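Local coordinates for uroporphyrin-III C-methyltransferase (Thermus thermophilus, PDB 1VE2), which catalyses the S-adenosyl-L-methionine-dependent C-methylation of uroporphyrinogen III, a step in tetrapyrrole biosynthesis, at the interface of chains A and B. Sequence-based numbering; all coordinates share one arbitrary frame. Chains: chain A/B, Uroporphyrin-III C-methyltransferase.

Contact 1: the interface of chains A and B. Residues chain A 12, 17, 120, 123-124, 126-128; chain B 88, 90, 111, 113.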
ATOM      1  N   PHE A  12       2.776  -2.382   8.908  1.00 16.86           N
ATOM      2  CA  PHE A  12       4.018  -1.682   9.248  1.00 18.47           C
ATOM      3  C   PHE A  12       4.300  -1.542  10.748  1.00 19.37           C
ATOM      4  O   PHE A  12       5.433  -1.243  11.146  1.00 21.24           O
ATOM      5  CB  PHE A  12       3.987  -0.284   8.621  1.00 18.15           C
ATOM      6  CG  PHE A  12       3.008   0.647   9.278  1.00 19.64           C
ATOM      7  CD1 PHE A  12       3.362   1.366  10.416  1.00 19.46           C
ATOM      8  CD2 PHE A  12       1.704   0.746   8.810  1.00 19.83           C
ATOM      9  CE1 PHE A  12       2.431   2.164  11.079  1.00 19.79           C
ATOM     10  CE2 PHE A  12       0.772   1.540   9.468  1.00 20.48           C
ATOM     11  CZ  PHE A  12       1.136   2.249  10.608  1.00 19.87           C
ATOM     12  N   HIS A  17      -3.275  -2.375  12.877  1.00 19.47           N
ATOM     13  CA  HIS A  17      -3.249  -2.208  11.425  1.00 18.54           C
ATOM     14  C   HIS A  17      -3.352  -3.527  10.665  1.00 18.03           C
ATOM     15  O   HIS A  17      -3.337  -3.538   9.433  1.00 17.90           O
ATOM     16  CB  HIS A  17      -1.996  -1.441  10.996  1.00 18.36           C
ATOM     17  CG  HIS A  17      -1.926  -0.063  11.569  1.00 17.90           C
ATOM     18  ND1 HIS A  17      -2.861   0.908  11.279  1.00 17.73           N
ATOM     19  CD2 HIS A  17      -1.080   0.486  12.471  1.00 19.94           C
ATOM     20  CE1 HIS A  17      -2.597   1.994  11.981  1.00 19.47           C
ATOM     21  NE2 HIS A  17      -1.522   1.763  12.713  1.00 21.66           N
ATOM     22  N   GLY A 120       1.842   2.765   3.772  1.00 26.23           N
ATOM     23  CA  GLY A 120       0.994   2.616   4.938  1.00 24.75           C
ATOM     24  C   GLY A 120       1.466   3.427   6.128  1.00 24.17           C
ATOM     25  O   GLY A 120       0.661   4.061   6.810  1.00 23.34           O
ATOM     26  N   SER A 123       0.817   7.170   5.557  1.00 22.26           N
ATOM     27  CA  SER A 123      -0.591   7.507   5.731  1.00 23.70           C
ATOM     28  C   SER A 123      -0.946   7.520   7.218  1.00 24.03           C
ATOM     29  O   SER A 123      -1.715   8.366   7.670  1.00 24.34           O
ATOM     30  CB  SER A 123      -1.492   6.506   4.998  1.00 23.63           C
ATOM     31  OG  SER A 123      -1.339   6.614   3.591  1.00 28.10           O
ATOM     32  N   ALA A 124      -0.389   6.584   7.983  1.00 23.49           N
ATOM     33  CA  ALA A 124      -0.686   6.539   9.413  1.00 23.78           C
ATOM     34  C   ALA A 124      -0.296   7.854  10.084  1.00 24.72           C
ATOM     35  O   ALA A 124      -0.913   8.264  11.070  1.00 25.19           O
ATOM     36  CB  ALA A 124       0.042   5.371  10.075  1.00 22.96           C
ATOM     37  N   GLY A 126      -0.524  10.609   8.580  1.00 26.51           N
ATOM     38  CA  GLY A 126      -1.297  11.625   7.886  1.00 26.43           C
ATOM     39  C   GLY A 126      -0.486  12.390   6.860  1.00 25.72           C
ATOM     40  O   GLY A 126      -0.734  13.573   6.615  1.00 26.26           O
ATOM     41  N   LEU A 127       0.482  11.716   6.252  1.00 23.39           N
ATOM     42  CA  LEU A 127       1.336  12.350   5.258  1.00 23.22           C
ATOM     43  C   LEU A 127       1.034  11.830   3.848  1.00 23.36           C
ATOM     44  O   LEU A 127       1.079  10.627   3.602  1.00 22.60           O
ATOM     45  CB  LEU A 127       2.796  12.084   5.609  1.00 23.69           C
ATOM     46  CG  LEU A 127       3.179  12.460   7.044  1.00 23.26           C
ATOM     47  CD1 LEU A 127       4.620  12.048   7.287  1.00 25.23           C
ATOM     48  CD2 LEU A 127       2.995  13.955   7.273  1.00 25.25           C
ATOM     49  N   PRO A 128       0.732  12.739   2.906  1.00 22.91           N
ATOM     50  CA  PRO A 128       0.422  12.380   1.518  1.00 22.46           C
ATOM     51  C   PRO A 128       1.665  12.223   0.638  1.00 22.67           C
ATOM     52  O   PRO A 128       2.703  12.830   0.906  1.00 21.34           O
ATOM     53  CB  PRO A 128      -0.454  13.540   1.065  1.00 23.88           C
ATOM     54  CG  PRO A 128       0.228  14.714   1.727  1.00 22.52           C
ATOM     55  CD  PRO A 128       0.522  14.185   3.133  1.00 22.97           C
TER
ATOM     56  N   ASP B  88      -6.790   3.417   0.604  1.00 21.52           N
ATOM     57  CA  ASP B  88      -6.131   4.162   1.671  1.00 23.57           C
ATOM     58  C   ASP B  88      -6.555   5.631   1.571  1.00 24.13           C
ATOM     59  O   ASP B  88      -6.612   6.190   0.475  1.00 23.43           O
ATOM     60  CB  ASP B  88      -4.608   4.035   1.549  1.00 24.21           C
ATOM     61  CG  ASP B  88      -3.872   4.821   2.612  1.00 25.07           C
ATOM     62  OD1 ASP B  88      -3.672   6.037   2.418  1.00 25.26           O
ATOM     63  OD2 ASP B  88      -3.511   4.224   3.652  1.00 24.68           O
ATOM     64  N   MET B  90      -5.070   8.467   2.217  1.00 26.57           N
ATOM     65  CA  MET B  90      -4.112   9.443   1.711  1.00 26.30           C
ATOM     66  C   MET B  90      -3.574   9.153   0.322  1.00 26.23           C
ATOM     67  O   MET B  90      -2.788   9.931  -0.206  1.00 25.34           O
ATOM     68  CB  MET B  90      -2.930   9.553   2.673  1.00 26.23           C
ATOM     69  CG  MET B  90      -3.328   9.837   4.104  1.00 27.71           C
ATOM     70  SD  MET B  90      -4.179  11.424   4.264  1.00 30.56           S
ATOM     71  CE  MET B  90      -2.786  12.513   4.125  1.00 29.01           C
ATOM     72  N   VAL B 111      -5.594   9.718  10.943  1.00 21.50           N
ATOM     73  CA  VAL B 111      -5.682   9.022   9.666  1.00 21.70           C
ATOM     74  C   VAL B 111      -5.478   7.533   9.903  1.00 19.67           C
ATOM     75  O   VAL B 111      -4.495   7.114  10.514  1.00 21.67           O
ATOM     76  CB  VAL B 111      -4.626   9.523   8.659  1.00 22.88           C
ATOM     77  CG1 VAL B 111      -4.799   8.799   7.323  1.00 20.95           C
ATOM     78  CG2 VAL B 111      -4.766  11.035   8.469  1.00 23.81           C
ATOM     79  N   PRO B 113      -4.943   4.141   7.983  1.00 17.60           N
ATOM     80  CA  PRO B 113      -4.535   3.501   6.723  1.00 18.52           C
ATOM     81  C   PRO B 113      -5.386   2.296   6.320  1.00 18.39           C
ATOM     82  O   PRO B 113      -5.942   1.587   7.165  1.00 17.05           O
ATOM     83  CB  PRO B 113      -3.080   3.086   6.988  1.00 20.46           C
ATOM     84  CG  PRO B 113      -2.636   3.995   8.086  1.00 22.76           C
ATOM     85  CD  PRO B 113      -3.845   4.099   8.969  1.00 19.52           C
TER
HETATM   86  O   HOH W   1      -5.448   0.953   9.892  1.00 17.82           O
HETATM   87  O   HOH W   2      -2.931  10.314  11.714  1.00 28.37           O

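Contact 2: the interface of chains A and B. Residues chain A 137-140, 151-153; chain B 137-140, 151-153.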
ATOM      1  N   SER A 137       2.505  11.645  -8.794  1.00 18.03           N
ATOM      2  CA  SER A 137       2.963  10.263  -8.871  1.00 17.02           C
ATOM      3  C   SER A 137       4.019   9.975  -7.821  1.00 17.66           C
ATOM      4  O   SER A 137       4.680  10.889  -7.334  1.00 17.11           O
ATOM      5  CB  SER A 137       3.586   9.997 -10.245  1.00 17.57           C
ATOM      6  OG  SER A 137       4.765  10.781 -10.415  1.00 19.05           O
ATOM      7  N   PHE A 138       4.170   8.703  -7.468  1.00 16.25           N
ATOM      8  CA  PHE A 138       5.202   8.326  -6.519  1.00 16.59           C
ATOM      9  C   PHE A 138       5.831   6.993  -6.912  1.00 16.56           C
ATOM     10  O   PHE A 138       5.229   6.191  -7.621  1.00 14.49           O
ATOM     11  CB  PHE A 138       4.654   8.299  -5.078  1.00 15.37           C
ATOM     12  CG  PHE A 138       3.696   7.177  -4.792  1.00 16.82           C
ATOM     13  CD1 PHE A 138       4.166   5.906  -4.473  1.00 14.54           C
ATOM     14  CD2 PHE A 138       2.316   7.398  -4.818  1.00 16.85           C
ATOM     15  CE1 PHE A 138       3.278   4.861  -4.182  1.00 18.07           C
ATOM     16  CE2 PHE A 138       1.421   6.365  -4.532  1.00 16.21           C
ATOM     17  CZ  PHE A 138       1.900   5.093  -4.212  1.00 17.24           C
ATOM     18  N   ALA A 139       7.078   6.785  -6.504  1.00 14.40           N
ATOM     19  CA  ALA A 139       7.750   5.535  -6.813  1.00 14.66           C
ATOM     20  C   ALA A 139       8.361   5.025  -5.525  1.00 14.43           C
ATOM     21  O   ALA A 139       8.682   5.808  -4.625  1.00 15.88           O
ATOM     22  CB  ALA A 139       8.837   5.747  -7.863  1.00 17.10           C
ATOM     23  N   VAL A 140       8.512   3.714  -5.435  1.00 12.69           N
ATOM     24  CA  VAL A 140       9.090   3.107  -4.250  1.00 13.85           C
ATOM     25  C   VAL A 140      10.248   2.208  -4.671  1.00 16.59           C
ATOM     26  O   VAL A 140      10.147   1.446  -5.636  1.00 15.71           O
ATOM     27  CB  VAL A 140       8.056   2.247  -3.493  1.00 14.12           C
ATOM     28  CG1 VAL A 140       8.685   1.688  -2.207  1.00 14.46           C
ATOM     29  CG2 VAL A 140       6.812   3.077  -3.157  1.00 11.72           C
ATOM     30  N   PRO A 151      14.294   5.167  -9.671  1.00 24.37           N
ATOM     31  CA  PRO A 151      13.157   5.416 -10.561  1.00 23.24           C
ATOM     32  C   PRO A 151      12.911   6.916 -10.653  1.00 23.74           C
ATOM     33  O   PRO A 151      13.581   7.696  -9.969  1.00 22.29           O
ATOM     34  CB  PRO A 151      12.000   4.676  -9.873  1.00 23.13           C
ATOM     35  CG  PRO A 151      12.387   4.680  -8.424  1.00 23.31           C
ATOM     36  CD  PRO A 151      13.883   4.422  -8.468  1.00 23.92           C
ATOM     37  N   ARG A 152      11.969   7.318 -11.507  1.00 22.15           N
ATOM     38  CA  ARG A 152      11.614   8.730 -11.672  1.00 22.34           C
ATOM     39  C   ARG A 152      10.125   8.928 -11.407  1.00 20.97           C
ATOM     40  O   ARG A 152       9.287   8.335 -12.083  1.00 19.67           O
ATOM     41  CB  ARG A 152      11.902   9.224 -13.092  1.00 26.01           C
ATOM     42  CG  ARG A 152      13.366   9.376 -13.459  1.00 32.48           C
ATOM     43  CD  ARG A 152      13.484  10.011 -14.838  1.00 36.57           C
ATOM     44  NE  ARG A 152      14.866  10.111 -15.301  1.00 41.68           N
ATOM     45  CZ  ARG A 152      15.788  10.908 -14.766  1.00 43.17           C
ATOM     46  NH1 ARG A 152      15.491  11.692 -13.736  1.00 44.17           N
ATOM     47  NH2 ARG A 152      17.015  10.919 -15.266  1.00 44.08           N
ATOM     48  N   ALA A 153       9.807   9.766 -10.426  1.00 19.50           N
ATOM     49  CA  ALA A 153       8.422  10.070 -10.075  1.00 18.17           C
ATOM     50  C   ALA A 153       8.462  11.403  -9.329  1.00 19.19           C
ATOM     51  O   ALA A 153       9.537  11.836  -8.901  1.00 20.49           O
ATOM     52  CB  ALA A 153       7.852   8.976  -9.180  1.00 17.65           C
TER
ATOM     53  N   SER B 137      11.696  -1.807  -8.474  1.00 13.74           N
ATOM     54  CA  SER B 137      11.069  -0.522  -8.195  1.00 13.16           C
ATOM     55  C   SER B 137       9.687  -0.531  -8.814  1.00 13.29           C
ATOM     56  O   SER B 137       9.441  -1.261  -9.767  1.00 13.39           O
ATOM     57  CB  SER B 137      11.866   0.642  -8.809  1.00 11.70           C
ATOM     58  OG  SER B 137      11.984   0.523 -10.230  1.00 14.03           O
ATOM     59  N   PHE B 138       8.790   0.265  -8.249  1.00 14.87           N
ATOM     60  CA  PHE B 138       7.458   0.396  -8.815  1.00 13.76           C
ATOM     61  C   PHE B 138       6.992   1.829  -8.625  1.00 14.99           C
ATOM     62  O   PHE B 138       7.492   2.560  -7.753  1.00 13.41           O
ATOM     63  CB  PHE B 138       6.476  -0.638  -8.225  1.00 13.08           C
ATOM     64  CG  PHE B 138       6.103  -0.425  -6.786  1.00 14.82           C
ATOM     65  CD1 PHE B 138       4.999   0.359  -6.445  1.00 13.19           C
ATOM     66  CD2 PHE B 138       6.809  -1.074  -5.770  1.00 13.23           C
ATOM     67  CE1 PHE B 138       4.587   0.495  -5.101  1.00 16.80           C
ATOM     68  CE2 PHE B 138       6.411  -0.944  -4.424  1.00 13.96           C
ATOM     69  CZ  PHE B 138       5.294  -0.158  -4.093  1.00 15.45           C
ATOM     70  N   ALA B 139       6.084   2.261  -9.491  1.00 12.42           N
ATOM     71  CA  ALA B 139       5.560   3.614  -9.406  1.00 13.36           C
ATOM     72  C   ALA B 139       4.060   3.520  -9.603  1.00 14.88           C
ATOM     73  O   ALA B 139       3.571   2.592 -10.258  1.00 13.66           O
ATOM     74  CB  ALA B 139       6.182   4.499 -10.486  1.00 12.72           C
ATOM     75  N   VAL B 140       3.341   4.467  -9.015  1.00 15.02           N
ATOM     76  CA  VAL B 140       1.880   4.508  -9.111  1.00 14.12           C
ATOM     77  C   VAL B 140       1.460   5.907  -9.549  1.00 15.82           C
ATOM     78  O   VAL B 140       2.016   6.909  -9.084  1.00 13.61           O
ATOM     79  CB  VAL B 140       1.220   4.213  -7.739  1.00 17.14           C
ATOM     80  CG1 VAL B 140      -0.303   4.147  -7.887  1.00 17.07           C
ATOM     81  CG2 VAL B 140       1.761   2.905  -7.165  1.00 14.29           C
ATOM     82  N   PRO B 151       5.569   8.145 -14.811  1.00 18.84           N
ATOM     83  CA  PRO B 151       6.803   8.016 -14.035  1.00 18.16           C
ATOM     84  C   PRO B 151       7.588   6.885 -14.674  1.00 18.23           C
ATOM     85  O   PRO B 151       7.109   6.239 -15.610  1.00 16.61           O
ATOM     86  CB  PRO B 151       6.307   7.652 -12.625  1.00 19.30           C
ATOM     87  CG  PRO B 151       4.932   7.089 -12.845  1.00 18.96           C
ATOM     88  CD  PRO B 151       4.383   7.957 -13.957  1.00 19.06           C
ATOM     89  N   ARG B 152       8.791   6.636 -14.178  1.00 17.31           N
ATOM     90  CA  ARG B 152       9.597   5.552 -14.701  1.00 17.62           C
ATOM     91  C   ARG B 152      10.024   4.643 -13.553  1.00 16.81           C
ATOM     92  O   ARG B 152      10.638   5.100 -12.586  1.00 17.80           O
ATOM     93  CB  ARG B 152      10.834   6.112 -15.408  1.00 23.51           C
ATOM     94  CG  ARG B 152      11.554   5.088 -16.248  1.00 29.66           C
ATOM     95  CD  ARG B 152      12.669   5.708 -17.065  1.00 33.23           C
ATOM     96  NE  ARG B 152      12.877   4.953 -18.293  1.00 40.10           N
ATOM     97  CZ  ARG B 152      12.289   5.225 -19.453  1.00 39.60           C
ATOM     98  NH1 ARG B 152      11.454   6.247 -19.563  1.00 43.43           N
ATOM     99  NH2 ARG B 152      12.533   4.463 -20.503  1.00 44.40           N
ATOM    100  N   ALA B 153       9.676   3.362 -13.654  1.00 15.24           N
ATOM    101  CA  ALA B 153      10.037   2.364 -12.650  1.00 15.16           C
ATOM    102  C   ALA B 153       9.979   1.015 -13.347  1.00 13.91           C
ATOM    103  O   ALA B 153       9.452   0.916 -14.462  1.00 15.48           O
ATOM    104  CB  ALA B 153       9.056   2.395 -11.463  1.00 14.39           C
TER

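Contact 1: the interface of chains A and B
Loops of chain B and strand 109-112 pack against helix 119-124 of chain A and the turn that follows it. B:Met90 can be followed outward along its bent chain. CB and CG pass beside the A:Ser123 hydroxymethyl group, CG lying 3.9 Å from A:Ser123 CB. Bends at chi2 (-62°) and chi3 (-76°) then turn the chain so that the terminal methyl CE comes to rest 3.4 Å from the carbonyl O of A:Gly126 and alongside the ring of A:Pro128. The polar centre is the B:Asp88 carboxylate, whose CG stands anti to the backbone N (chi1 178°). A:Ser123 OG donates to B:Asp88 OD1 at 2.7 Å, from above the carboxylate plane. The same oxygen accepts the B:Met90 backbone N at 2.8 Å, also from out of plane, so two donors grip one atom and tie the loop to the partner helix. An alanine in place of B:Asp88 would remove the acceptor for both donors and would probably loosen the B:Met90 loop and its seat on A:Gly126. Further along, B:Val111 CG2 meets A:Gly126 CA at 3.6 Å, while B:Pro113 pushes CG tightly against the A:Ala124 backbone, 3.5 Å from CA. The A:His17 imidazole crosses that proline obliquely, and A:Phe12 CZ lies over one face of the imidazole, toward its rim. At the ring edge ND1 shares an in-plane water with B:Pro113 O; a second water joins B:Val111 N to A:Ala124 O. The A:Ser123 bond, the apolar packing and the two water bridges join helix 119-124 and A:His17 of one chain to loops and a strand end of the other, a patch of the two-fold interface that may help hold the two chains of the deposited dimer together.

Contact 2: the interface of chains A and B
Strand 138-142 of chain A runs antiparallel to strand 137-142 of chain B, continuing a beta-sheet across the two-fold axis, and the loops around residues 151-153 add a shorter antiparallel bridge. At the tight part, A:Val140 N donates to B:Phe138 O at 2.8 Å, nearly along the C=O axis, and B:Val140 N meets A:Phe138 O in the same manner. The outer pair is longer: A:Phe138 N reaches B:Val140 O at 3.2 Å, in the carbonyl plane. Both phenylalanines hold CG in the crowded position between backbone N and carbonyl carbon (chi1 70° in each), which lays each ring beside the valine of the opposite strand, pointing the same way. A:Val140 CB sits over the face of the B:Phe138 ring, offset toward the rim and 4.0 Å from the centroid. CG2 of the same valine, anti to its carbonyl carbon, touches B:Phe138 CZ at 3.7 Å. On the axis, A:Ala139 and B:Ala139 bring their small side chains together, CB to CB at 3.9 Å. The 151-153 loops are held through backbone and ring carbons: B:Pro151 CG packs near A:Ser137 CB, and the two proline CB atoms each face the Ala153 methyl of the other chain. The looser side begins beyond the CB atoms of A:Arg152 and B:Arg152. There the chains diverge, CG anti to the backbone N in B (chi1 -167°) and the A copy poorly ordered; A:Arg152 NE is modelled 6.3 Å from B:Arg152 NE, where like charges would be expected to repel. The pair is also joined through its main chain: B:Arg152 N donates to A:Arg152 O at 2.7 Å, in the carbonyl plane.

The C-alpha centres of contact 1 and contact 2 lie about 19 Å apart, and the two share no residue or secondary-structure element. Contact 2 brings identical segments of the two chains together and contains its own symmetry relation. Contact 1 pairs different segments, so its twin with the chains exchanged supplies a second such patch. In chain A the helix 119-124 of contact 1 precedes strand 138-142 of contact 2 in sequence. Sheet pairing near the axis and helix-to-loop packing away from it would probably together limit rotation of one subunit against the other, consistent with a stable dimer.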